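Local coordinates for protein phage terminase large subunit (Thermus phage P7426, PDB 7KS4) that probably drives viral DNA into empty capsids as an ATP-powered motor and cuts the viral genome to begin and end packaging, this chain being its N-terminal ATPase domain, at residues A35-A40 and P170-R175; R133-S136 and N142-G145; V151-D154 and M158-F161; S162-A167 and G177-I182; F194-W199 and E205-S210. All coordinates share one frame; numbering follows the deposited sequence. Where two conformers were deposited one is given.

Contact 1 (A35-A40 and P170-R175); sequences AKRRVA and PTLSVR
The terminal nitrogen NH1 of R37 is held by two backbone carbonyls, K36 O and G177 O, while L172 CD1 presses on the same guanidinium from the helix. The site lies in the P-loop ATPase core, where helix 161-175 leans against the sheet near strand 37-42, the strand that leads into the nucleotide-binding loop. The bond from R37 NH1 to K36 O is 2.9 Å long with an N-H...O angle of 149°. Its oxygen lies close to the guanidinium plane, whereas the donor stands well above the carbonyl plane. A bend at chi2 (-73°) turns the chain so that its tip can reach the carbonyl of the preceding residue.

R37 and L172 approach from opposite directions. The methyl L172 CD1 lies over one guanidinium face, 3.8 Å from R37 NH1 and 4.1 Å from R37 CZ. Arginine suits this place because its flat end offers N-H groups round the rim for carbonyls and a weakly hydrated face for an apolar neighbour. Leucine is equally apt on the buried side of the helix, where it also meets A179 on strand 178-183. The two bonds to NH1 should limit the rotation of the guanidinium.

Neighbouring charges secure the two elements further: K36 NZ forms a salt bridge with D176, just beyond the helix segment. S173, at the outer margin, spends its hydroxyl on E169 O, one turn back in its own helix. S173 OG lies at the guanidinium edge, near its plane, 4.3 Å from R37 NH2, too far for a hydrogen bond.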
# COMPACT_ATOMS: atom_id res chain seq x y z
N ALA A 35 11.72 -4.93 -3.34
CA ALA A 35 11.85 -5.39 -1.96
C ALA A 35 10.55 -6.03 -1.48
O ALA A 35 9.46 -5.55 -1.77
CB ALA A 35 12.23 -4.23 -1.05
N LYS A 36 10.69 -7.13 -0.74
CA LYS A 36 9.51 -7.80 -0.20
C LYS A 36 8.88 -7.02 0.95
O LYS A 36 7.72 -7.27 1.27
CB LYS A 36 9.88 -9.21 0.26
CG LYS A 36 10.38 -10.08 -0.88
CD LYS A 36 9.52 -11.32 -1.07
CE LYS A 36 9.88 -12.05 -2.36
NZ LYS A 36 11.33 -12.38 -2.45
N ARG A 37 9.62 -6.08 1.55
CA ARG A 37 9.10 -5.20 2.59
C ARG A 37 9.41 -3.77 2.15
O ARG A 37 10.55 -3.31 2.29
CB ARG A 37 9.71 -5.50 3.95
CG ARG A 37 9.56 -6.95 4.40
CD ARG A 37 8.13 -7.27 4.82
NE ARG A 37 8.03 -8.68 5.23
CZ ARG A 37 7.61 -9.67 4.45
NH1 ARG A 37 7.24 -9.44 3.19
NH2 ARG A 37 7.57 -10.91 4.92
N ARG A 38 8.41 -3.10 1.62
CA ARG A 38 8.51 -1.70 1.23
C ARG A 38 7.79 -0.86 2.28
O ARG A 38 6.61 -1.08 2.55
CB ARG A 38 7.91 -1.47 -0.15
CG ARG A 38 8.73 -2.07 -1.28
CD ARG A 38 8.01 -1.96 -2.62
NE ARG A 38 6.86 -2.85 -2.72
CZ ARG A 38 6.01 -2.86 -3.75
NH1 ARG A 38 6.16 -2.02 -4.77
NH2 ARG A 38 4.99 -3.71 -3.76
N VAL A 39 8.51 0.11 2.85
CA VAL A 39 8.01 0.94 3.94
C VAL A 39 8.07 2.38 3.45
O VAL A 39 9.16 2.91 3.20
CB VAL A 39 8.82 0.75 5.22
CG1 VAL A 39 8.15 1.46 6.40
CG2 VAL A 39 9.02 -0.73 5.54
N ALA A 40 6.91 3.03 3.33
CA ALA A 40 6.84 4.41 2.84
C ALA A 40 6.33 5.30 3.95
O ALA A 40 5.17 5.19 4.37
CB ALA A 40 5.95 4.51 1.60
N PRO A 170 2.93 -13.92 9.54
CA PRO A 170 3.08 -15.37 9.39
C PRO A 170 2.53 -15.90 8.08
O PRO A 170 3.18 -16.72 7.43
CB PRO A 170 2.30 -15.93 10.60
CG PRO A 170 2.26 -14.79 11.59
CD PRO A 170 2.17 -13.56 10.75
N THR A 171 1.35 -15.43 7.67
CA THR A 171 0.75 -15.91 6.42
C THR A 171 1.58 -15.49 5.21
O THR A 171 1.74 -16.26 4.26
CB THR A 171 -0.68 -15.39 6.29
OG1 THR A 171 -0.66 -13.98 6.09
CG2 THR A 171 -1.49 -15.71 7.55
N LEU A 172 2.10 -14.26 5.22
CA LEU A 172 2.93 -13.79 4.12
C LEU A 172 4.14 -14.68 3.92
O LEU A 172 4.45 -15.08 2.80
CB LEU A 172 3.40 -12.36 4.39
CG LEU A 172 2.65 -11.16 3.86
CD1 LEU A 172 3.58 -9.98 4.09
CD2 LEU A 172 2.26 -11.27 2.39
N SER A 173 4.88 -14.96 5.00
CA SER A 173 6.12 -15.72 4.87
C SER A 173 5.89 -17.07 4.21
O SER A 173 6.81 -17.63 3.60
CB SER A 173 6.76 -15.90 6.24
OG SER A 173 6.87 -14.65 6.90
N VAL A 174 4.67 -17.60 4.31
CA VAL A 174 4.35 -18.89 3.70
C VAL A 174 4.63 -18.85 2.20
O VAL A 174 5.47 -19.60 1.69
CB VAL A 174 2.88 -19.26 3.97
CG1 VAL A 174 2.48 -20.51 3.20
CG2 VAL A 174 2.68 -19.46 5.44
N ARG A 175 3.89 -18.01 1.47
CA ARG A 175 4.06 -17.88 0.04
C ARG A 175 5.13 -16.87 -0.33
O ARG A 175 5.20 -16.46 -1.49
CB ARG A 175 2.73 -17.47 -0.61
CG ARG A 175 1.95 -18.64 -1.18
CD ARG A 175 0.46 -18.36 -1.19
NE ARG A 175 -0.15 -18.69 -2.48
CZ ARG A 175 -1.40 -18.37 -2.82
NH1 ARG A 175 -2.17 -17.70 -1.97
NH2 ARG A 175 -1.87 -18.72 -4.01

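Contact 2 (R133-S136 and N142-G145); sequences RGKS and NLRG
K135, near the end of strand 126-136, and L143, in the irregular loop that follows, bring their backbones within 7.4 Å between CA atoms, a spacing that leaves the contact to K135's side chain, the leucine methyls and one loop carbonyl. The lysine chain bends at chi2 (-65°) and then runs extended, so that the ammonium group arrives at the loop carbonyl of N142. K135 NZ donates to N142 O over 3.1 Å, at a C=O...N angle of 152° and with the donor tilted 16° from the carbonyl plane.

The methylenes on the way serve as an apolar surface. K135 and L143 run alongside one another with their tips pointing opposite ways, placing L143 CD2 3.9 Å from K135 CB and 4.1 Å from K135 CG. The other methyl, L143 CD1, approaches S136 O at 4.4 Å. Lysine fits because it combines a greasy stem for leucine with a charged tip for a carbonyl. The ammonium also makes a cation-pi contact with W69, and that indole touches L143 as well, so strand 67-72 forms a shared floor. N142 anchors its own side chain through ND2 to the hydroxyl of Y75.

The loop is thus tied back to the strand it has just left before the chain enters the Walker B strand 150-153. Lying beside the parallel strands 126-136 and 67-72, with L143 also reaching V163 of helix 161-175, this connection belongs to the sheet of an ASCE-type P-loop ATPase, the K135 side chain being about 10 Å from that of the magnesium-binding D154.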
# COMPACT_ATOMS: atom_id res chain seq x y z
N ARG A 133 -9.20 -8.23 -0.46
CA ARG A 133 -10.13 -7.89 0.60
C ARG A 133 -9.64 -6.68 1.37
O ARG A 133 -8.43 -6.46 1.52
CB ARG A 133 -10.31 -9.03 1.60
CG ARG A 133 -11.12 -10.19 1.07
CD ARG A 133 -12.16 -10.60 2.09
NE ARG A 133 -12.45 -12.02 2.02
CZ ARG A 133 -13.45 -12.61 2.66
NH1 ARG A 133 -13.64 -13.91 2.53
NH2 ARG A 133 -14.27 -11.89 3.42
N GLY A 134 -10.60 -5.90 1.87
CA GLY A 134 -10.31 -4.86 2.84
C GLY A 134 -10.50 -5.39 4.25
O GLY A 134 -11.43 -6.15 4.52
N LYS A 135 -9.60 -4.98 5.14
CA LYS A 135 -9.61 -5.42 6.53
C LYS A 135 -9.35 -4.24 7.44
O LYS A 135 -8.75 -3.24 7.04
CB LYS A 135 -8.57 -6.52 6.78
CG LYS A 135 -8.85 -7.83 6.06
CD LYS A 135 -10.12 -8.48 6.59
CE LYS A 135 -10.35 -9.84 5.98
NZ LYS A 135 -11.63 -10.43 6.45
N SER A 136 -9.81 -4.37 8.68
CA SER A 136 -9.74 -3.32 9.69
C SER A 136 -8.99 -3.82 10.92
O SER A 136 -9.26 -4.92 11.42
CB SER A 136 -11.14 -2.87 10.11
OG SER A 136 -11.11 -2.20 11.36
N ASN A 142 -12.23 -10.46 12.59
CA ASN A 142 -12.28 -10.77 11.17
C ASN A 142 -10.90 -10.98 10.55
O ASN A 142 -10.80 -11.11 9.33
CB ASN A 142 -13.03 -9.67 10.42
CG ASN A 142 -14.52 -9.71 10.67
OD1 ASN A 142 -15.09 -10.77 10.92
ND2 ASN A 142 -15.17 -8.55 10.59
N LEU A 143 -9.85 -11.02 11.36
CA LEU A 143 -8.51 -11.36 10.88
C LEU A 143 -8.29 -12.85 11.15
O LEU A 143 -7.74 -13.25 12.18
CB LEU A 143 -7.45 -10.49 11.56
CG LEU A 143 -7.56 -8.99 11.28
CD1 LEU A 143 -6.49 -8.23 12.04
CD2 LEU A 143 -7.45 -8.69 9.79
N ARG A 144 -8.76 -13.67 10.22
CA ARG A 144 -8.56 -15.11 10.25
C ARG A 144 -8.19 -15.55 8.84
O ARG A 144 -8.62 -14.95 7.86
CB ARG A 144 -9.81 -15.86 10.76
CG ARG A 144 -10.51 -15.15 11.92
CD ARG A 144 -11.44 -16.07 12.71
NE ARG A 144 -12.54 -16.60 11.91
CZ ARG A 144 -12.75 -17.89 11.65
NH1 ARG A 144 -11.95 -18.83 12.13
NH2 ARG A 144 -13.79 -18.25 10.91
N GLY A 145 -7.37 -16.60 8.75
CA GLY A 145 -6.71 -16.90 7.49
C GLY A 145 -5.55 -15.94 7.39
O GLY A 145 -5.20 -15.32 8.40

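Contact 3 (V151-D154 and M158-F161); sequences VILD and MIPF
I159 CD1 touches segment 151-154 at two places, the carbonyl oxygen of D154 and the side chain of L153. Residues 151-154 belong to the probable Walker B motif, which in P-loop ATPases places an acidic residue beside the nucleotide's magnesium ion. I159 CD1 stands 3.6 Å from D154 O and 4.3 Å from L153 CG. It gets there because I159 holds CG1 beside its backbone N (chi1 -65°) and extends the chain beyond (chi2 173°). A branched aliphatic side chain suits the spot, since it fills the buried angle between that segment and the returning loop.

Further out, I159 also rests on P73 and A137, while its carbonyl accepts from W190 NE1 and so pins the loop to helix 190-197. L153 is backed by W164 and W190. The D154 side chain starts the other way, its CB directed away from the loop. The carboxylate lies about 3 Å from a bound magnesium ion at nearest atoms, and its OD2 accepts a hydrogen bond from Q77 NE2.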
# COMPACT_ATOMS: atom_id res chain seq x y z
N VAL A 151 0.18 -7.83 0.80
CA VAL A 151 -0.63 -7.10 1.77
C VAL A 151 -0.22 -5.64 1.73
O VAL A 151 0.96 -5.32 1.54
CB VAL A 151 -0.49 -7.69 3.19
CG1 VAL A 151 0.95 -7.56 3.69
CG2 VAL A 151 -1.44 -7.00 4.14
N ILE A 152 -1.20 -4.77 1.90
CA ILE A 152 -0.98 -3.34 2.04
C ILE A 152 -1.47 -2.94 3.43
O ILE A 152 -2.61 -3.23 3.80
CB ILE A 152 -1.73 -2.54 0.96
CG1 ILE A 152 -1.23 -2.95 -0.43
CG2 ILE A 152 -1.54 -1.03 1.19
CD1 ILE A 152 -2.27 -2.77 -1.53
N LEU A 153 -0.60 -2.27 4.19
CA LEU A 153 -0.97 -1.69 5.47
C LEU A 153 -1.05 -0.19 5.27
O LEU A 153 -0.03 0.46 4.99
CB LEU A 153 0.03 -2.03 6.58
CG LEU A 153 -0.14 -3.39 7.26
CD1 LEU A 153 0.21 -4.52 6.31
CD2 LEU A 153 0.71 -3.47 8.52
N ASP A 154 -2.25 0.36 5.40
CA ASP A 154 -2.48 1.79 5.25
C ASP A 154 -2.55 2.43 6.63
O ASP A 154 -3.10 1.84 7.57
CB ASP A 154 -3.78 2.05 4.48
CG ASP A 154 -3.93 3.49 4.06
OD1 ASP A 154 -2.91 4.20 3.91
OD2 ASP A 154 -5.08 3.92 3.86
N MET A 158 -0.51 3.65 12.88
CA MET A 158 -1.65 3.61 13.78
C MET A 158 -2.20 2.20 13.98
O MET A 158 -3.16 2.03 14.74
CB MET A 158 -2.76 4.52 13.24
CG MET A 158 -2.45 6.00 13.39
SD MET A 158 -2.38 6.52 15.12
CE MET A 158 -4.12 6.54 15.54
N ILE A 159 -1.61 1.19 13.35
CA ILE A 159 -2.02 -0.20 13.51
C ILE A 159 -1.15 -0.83 14.59
O ILE A 159 0.08 -0.71 14.51
CB ILE A 159 -1.90 -0.97 12.18
CG1 ILE A 159 -2.89 -0.41 11.15
CG2 ILE A 159 -2.16 -2.46 12.40
CD1 ILE A 159 -2.74 -0.99 9.76
N PRO A 160 -1.72 -1.51 15.58
CA PRO A 160 -0.88 -2.15 16.61
C PRO A 160 0.08 -3.16 15.99
O PRO A 160 -0.29 -3.94 15.11
CB PRO A 160 -1.89 -2.82 17.53
CG PRO A 160 -3.17 -2.08 17.32
CD PRO A 160 -3.15 -1.66 15.87
N PHE A 161 1.33 -3.16 16.48
CA PHE A 161 2.32 -4.09 15.96
C PHE A 161 1.81 -5.53 15.97
O PHE A 161 2.15 -6.32 15.09
CB PHE A 161 3.62 -4.02 16.77
CG PHE A 161 4.69 -4.93 16.26
CD1 PHE A 161 5.21 -4.75 14.99
CD2 PHE A 161 5.17 -5.97 17.03
CE1 PHE A 161 6.19 -5.59 14.50
CE2 PHE A 161 6.15 -6.81 16.55
CZ PHE A 161 6.67 -6.62 15.28

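Contact 4 (S162-A167 and G177-I182); sequences SVWSEA and GWALII
W164 reaches from helix 161-175 to A179 and I181 of strand 178-183. Its CB points toward the strand, and with CG anti to the backbone N (chi1 169°) the indole leaves the helix and is carried to the sheet. At the five-membered ring, NE1 is close to the ring of F194, with which the indole packs edge-to-face. Along the six-membered ring, W164 CE3 comes 4.0 Å from L153 CD2, and W164 CZ2 on the other flank comes 3.9 Å from R37 NE. The tip then meets the strand itself. W164 CH2 lies 3.8 Å from A179 CB and W164 CZ3 3.9 Å from A179 CB, the alanine methyl sitting at the ring edge, near its plane.

I181 approaches differently. The I181 side chain runs nearly perpendicular to that of W164 and sets I181 CD1 over one face of the W164 indole, 4.1 Å above the plane and offset toward the rim. Alanine at 179 leaves room for the end of a large ring, while the longer isoleucine at 181 can climb over its face; alternating strand residues thereby grip one tryptophan by edge and face.

The W190 ring lies within about 15° of parallel to the indole, and L172 adds another contact from W164's own helix. W164 thus lies between helix and sheet within the beta-alpha-beta unit of strand 150-153, helix 161-175 and strand 178-183, with helix 190-197 beside it.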
# COMPACT_ATOMS: atom_id res chain seq x y z
N SER A 162 0.99 -5.87 16.97
CA SER A 162 0.51 -7.24 17.11
C SER A 162 -0.27 -7.69 15.88
O SER A 162 -0.21 -8.87 15.50
CB SER A 162 -0.36 -7.37 18.36
OG SER A 162 -1.45 -6.47 18.31
N VAL A 163 -1.03 -6.79 15.27
CA VAL A 163 -1.72 -7.14 14.03
C VAL A 163 -0.71 -7.61 12.99
O VAL A 163 -0.91 -8.64 12.33
CB VAL A 163 -2.55 -5.95 13.52
CG1 VAL A 163 -3.27 -6.31 12.22
CG2 VAL A 163 -3.58 -5.53 14.57
N TRP A 164 0.41 -6.90 12.86
CA TRP A 164 1.45 -7.34 11.94
C TRP A 164 2.08 -8.65 12.39
O TRP A 164 2.07 -9.65 11.67
CB TRP A 164 2.53 -6.25 11.79
CG TRP A 164 3.73 -6.78 11.07
CD1 TRP A 164 4.89 -7.22 11.63
CD2 TRP A 164 3.87 -6.95 9.66
NE1 TRP A 164 5.75 -7.65 10.66
CE2 TRP A 164 5.15 -7.50 9.43
CE3 TRP A 164 3.04 -6.71 8.56
CZ2 TRP A 164 5.62 -7.80 8.16
CZ3 TRP A 164 3.51 -7.00 7.30
CH2 TRP A 164 4.79 -7.54 7.10
N SER A 165 2.63 -8.67 13.61
CA SER A 165 3.47 -9.80 14.02
C SER A 165 2.68 -11.10 14.05
O SER A 165 3.20 -12.16 13.69
CB SER A 165 4.09 -9.53 15.40
OG SER A 165 3.10 -9.42 16.39
N GLU A 166 1.42 -11.04 14.49
CA GLU A 166 0.65 -12.25 14.73
C GLU A 166 -0.32 -12.59 13.61
O GLU A 166 -0.50 -13.77 13.29
CB GLU A 166 -0.12 -12.10 16.05
CG GLU A 166 0.79 -11.88 17.26
CD GLU A 166 0.02 -11.60 18.54
OE1 GLU A 166 -1.23 -11.61 18.51
OE2 GLU A 166 0.67 -11.37 19.59
N ALA A 167 -0.93 -11.59 12.97
CA ALA A 167 -2.03 -11.84 12.05
C ALA A 167 -1.68 -11.66 10.58
O ALA A 167 -2.45 -12.12 9.73
CB ALA A 167 -3.22 -10.93 12.40
N GLY A 177 5.23 -13.81 0.32
CA GLY A 177 4.52 -12.65 -0.19
C GLY A 177 5.16 -11.35 0.24
O GLY A 177 6.01 -11.30 1.14
N TRP A 178 4.74 -10.27 -0.41
CA TRP A 178 5.32 -8.96 -0.16
C TRP A 178 4.34 -8.08 0.60
O TRP A 178 3.13 -8.32 0.63
CB TRP A 178 5.74 -8.27 -1.46
CG TRP A 178 4.70 -8.03 -2.54
CD1 TRP A 178 4.55 -8.75 -3.70
CD2 TRP A 178 3.71 -6.99 -2.58
NE1 TRP A 178 3.53 -8.22 -4.45
CE2 TRP A 178 3.00 -7.14 -3.80
CE3 TRP A 178 3.35 -5.95 -1.72
CZ2 TRP A 178 1.95 -6.30 -4.15
CZ3 TRP A 178 2.32 -5.12 -2.07
CH2 TRP A 178 1.63 -5.29 -3.29
N ALA A 179 4.91 -7.07 1.25
CA ALA A 179 4.15 -6.13 2.05
C ALA A 179 4.54 -4.74 1.62
O ALA A 179 5.73 -4.45 1.46
CB ALA A 179 4.41 -6.31 3.55
N LEU A 180 3.54 -3.89 1.43
CA LEU A 180 3.72 -2.45 1.26
C LEU A 180 3.13 -1.77 2.49
O LEU A 180 1.92 -1.79 2.70
CB LEU A 180 3.04 -1.98 -0.03
CG LEU A 180 3.07 -0.49 -0.31
CD1 LEU A 180 4.49 0.06 -0.37
CD2 LEU A 180 2.32 -0.23 -1.62
N ILE A 181 4.00 -1.17 3.30
CA ILE A 181 3.67 -0.65 4.62
C ILE A 181 3.80 0.86 4.53
O ILE A 181 4.91 1.39 4.45
CB ILE A 181 4.59 -1.24 5.69
CG1 ILE A 181 4.50 -2.77 5.65
CG2 ILE A 181 4.23 -0.70 7.08
CD1 ILE A 181 5.54 -3.47 6.50
N ILE A 182 2.67 1.55 4.57
CA ILE A 182 2.61 2.97 4.25
C ILE A 182 1.92 3.71 5.39
O ILE A 182 0.93 3.23 5.94
CB ILE A 182 1.89 3.23 2.90
CG1 ILE A 182 0.44 2.74 2.95
CG2 ILE A 182 2.63 2.52 1.79
CD1 ILE A 182 -0.33 2.90 1.65

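Contact 5 (F194-W199 and E205-S210); sequences FFLMGW and EGIPNS. With SO4 (sulfate ion), chain F.
F195 and W199 both carry CG anti to the backbone N (chi1 176° and 177°), which sends their rings toward I207, while I207 keeps CG1 beside its own backbone N and extends to CD1. Within the pair of rings, F195 CZ lies over a W199 face near its rim, and I207 CD1 comes over the same face, 4.2 Å from W199 CE2. I207 CD1 also lies 3.8 Å from F195 CE2. Isoleucine suits this place because its two branches reach different partners: I207 CG2 meets L196 CD1 at 4.0 Å. L196 CD2 touches N209 CB at the outer edge. F195 also backs onto V39 and C41 of strand 37-42, at the sheet of the P-loop ATPase.

The loop side is a type II beta turn from I207 to S210. N209 occupies its third position with a positive phi (70°), which asparagine tolerates better than most residues. The oxygen of I207 receives both S210 N, the turn bond, and S210 OG. S210 OG, also bonded to K204 N, lies 2.7 Å from I207 O, in the carbonyl plane. S210 CB meanwhile packs 3.7 Å from W199 NE1, whose N-H is given to G202 O. At the exposed corner N209 ND2 donates to O4 of a sulfate ion, probably from the crystallisation liquor, over 2.6 Å.

Contact between helix 190-197 with its following loop and the turn is thus mainly aromatic and aliphatic. With I207 O and W199 NE1 both supplied, cohesion should come chiefly from dispersion and exclusion of water.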
# COMPACT_ATOMS: atom_id res chain seq x y z
N PHE A 194 10.62 -0.47 11.33
CA PHE A 194 10.58 -1.07 10.00
C PHE A 194 11.08 -0.09 8.95
O PHE A 194 11.78 -0.49 8.01
CB PHE A 194 9.16 -1.52 9.67
CG PHE A 194 8.86 -2.92 10.11
CD1 PHE A 194 9.28 -3.38 11.34
CD2 PHE A 194 8.15 -3.78 9.29
CE1 PHE A 194 9.01 -4.67 11.75
CE2 PHE A 194 7.87 -5.08 9.69
CZ PHE A 194 8.30 -5.52 10.93
N PHE A 195 10.73 1.19 9.10
CA PHE A 195 11.26 2.20 8.19
C PHE A 195 12.78 2.17 8.18
O PHE A 195 13.42 2.14 7.12
CB PHE A 195 10.75 3.58 8.58
CG PHE A 195 11.32 4.68 7.74
CD1 PHE A 195 10.72 5.04 6.55
CD2 PHE A 195 12.49 5.32 8.13
CE1 PHE A 195 11.26 6.05 5.77
CE2 PHE A 195 13.02 6.32 7.35
CZ PHE A 195 12.41 6.68 6.17
N LEU A 196 13.39 2.18 9.36
CA LEU A 196 14.84 2.25 9.44
C LEU A 196 15.50 1.02 8.83
O LEU A 196 16.60 1.12 8.28
CB LEU A 196 15.26 2.42 10.90
CG LEU A 196 16.47 3.30 11.19
CD1 LEU A 196 16.24 4.72 10.70
CD2 LEU A 196 16.77 3.30 12.69
N MET A 197 14.85 -0.14 8.91
CA MET A 197 15.41 -1.36 8.33
C MET A 197 15.66 -1.21 6.84
O MET A 197 16.51 -1.92 6.28
CB MET A 197 14.48 -2.54 8.59
CG MET A 197 14.47 -3.00 10.03
SD MET A 197 13.19 -4.21 10.36
CE MET A 197 13.23 -4.20 12.15
N GLY A 198 14.92 -0.34 6.17
CA GLY A 198 15.07 -0.15 4.74
C GLY A 198 15.58 1.21 4.33
O GLY A 198 15.57 1.54 3.14
N TRP A 199 16.04 2.03 5.28
CA TRP A 199 16.38 3.42 4.97
C TRP A 199 17.85 3.51 4.56
O TRP A 199 18.74 3.30 5.38
CB TRP A 199 16.09 4.35 6.14
CG TRP A 199 16.51 5.75 5.81
CD1 TRP A 199 17.53 6.46 6.38
CD2 TRP A 199 15.96 6.59 4.79
NE1 TRP A 199 17.63 7.70 5.79
CE2 TRP A 199 16.67 7.80 4.81
CE3 TRP A 199 14.91 6.43 3.87
CZ2 TRP A 199 16.38 8.86 3.95
CZ3 TRP A 199 14.63 7.48 3.00
CH2 TRP A 199 15.36 8.68 3.05
N GLU A 205 17.17 15.12 8.69
CA GLU A 205 16.44 15.68 9.82
C GLU A 205 15.05 15.04 9.91
O GLU A 205 14.43 14.70 8.90
CB GLU A 205 16.32 17.20 9.67
CG GLU A 205 15.65 17.90 10.85
CD GLU A 205 15.60 19.41 10.69
OE1 GLU A 205 16.39 19.95 9.88
OE2 GLU A 205 14.76 20.05 11.36
N GLY A 206 14.58 14.88 11.14
CA GLY A 206 13.30 14.24 11.38
C GLY A 206 13.36 12.72 11.50
O GLY A 206 12.37 12.12 11.92
N ILE A 207 14.48 12.10 11.15
CA ILE A 207 14.63 10.65 11.23
C ILE A 207 15.76 10.32 12.21
O ILE A 207 16.93 10.26 11.79
CB ILE A 207 14.91 10.02 9.86
CG1 ILE A 207 13.82 10.41 8.84
CG2 ILE A 207 14.99 8.50 9.97
CD1 ILE A 207 14.14 9.98 7.42
N PRO A 208 15.48 10.09 13.49
CA PRO A 208 16.55 9.71 14.42
C PRO A 208 17.29 8.47 13.93
O PRO A 208 16.68 7.53 13.42
CB PRO A 208 15.81 9.44 15.73
CG PRO A 208 14.57 10.24 15.64
CD PRO A 208 14.19 10.24 14.18
N ASN A 209 18.61 8.49 14.09
CA ASN A 209 19.50 7.39 13.75
C ASN A 209 19.64 7.17 12.25
O ASN A 209 20.26 6.18 11.84
CB ASN A 209 19.06 6.08 14.42
CG ASN A 209 19.26 6.10 15.91
OD1 ASN A 209 18.32 5.52 16.64
ND2 ASN A 209 20.24 6.64 16.41
N SER A 210 19.08 8.04 11.41
CA SER A 210 19.39 7.98 9.99
C SER A 210 20.86 8.31 9.76
O SER A 210 21.46 9.13 10.47
CB SER A 210 18.51 8.95 9.19
OG SER A 210 18.62 10.28 9.68
S SO4 F . 19.96 8.60 18.96
O1 SO4 F . 18.71 8.93 19.63
O2 SO4 F . 19.92 9.08 17.58
O3 SO4 F . 21.08 9.23 19.66
O4 SO4 F . 20.14 7.15 18.96

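How the contacts relate
Contacts 1 to 4 all reach the central sheet, in which strands 67-72, 150-153, 178-183 and 37-42 lie side by side. Contacts 3 and 4 are closest, with centres 6 Å apart, and the centre of contact 4 is 7 Å from that of contact 1, with which it shares helix 161-175. Along the chain, contacts 2, 3, 4 and 5 follow in series; contacts 2 and 3 fall within the span of contact 1, whose segments alternate with those of contact 4. Contact 2 lies about 29 Å from contact 5 between centres; F194 of contact 5 nevertheless touches W164 and I181. Contacts 1, 3 and 4 thus meet around strand 150-153 and helix 161-175 of the ATPase core.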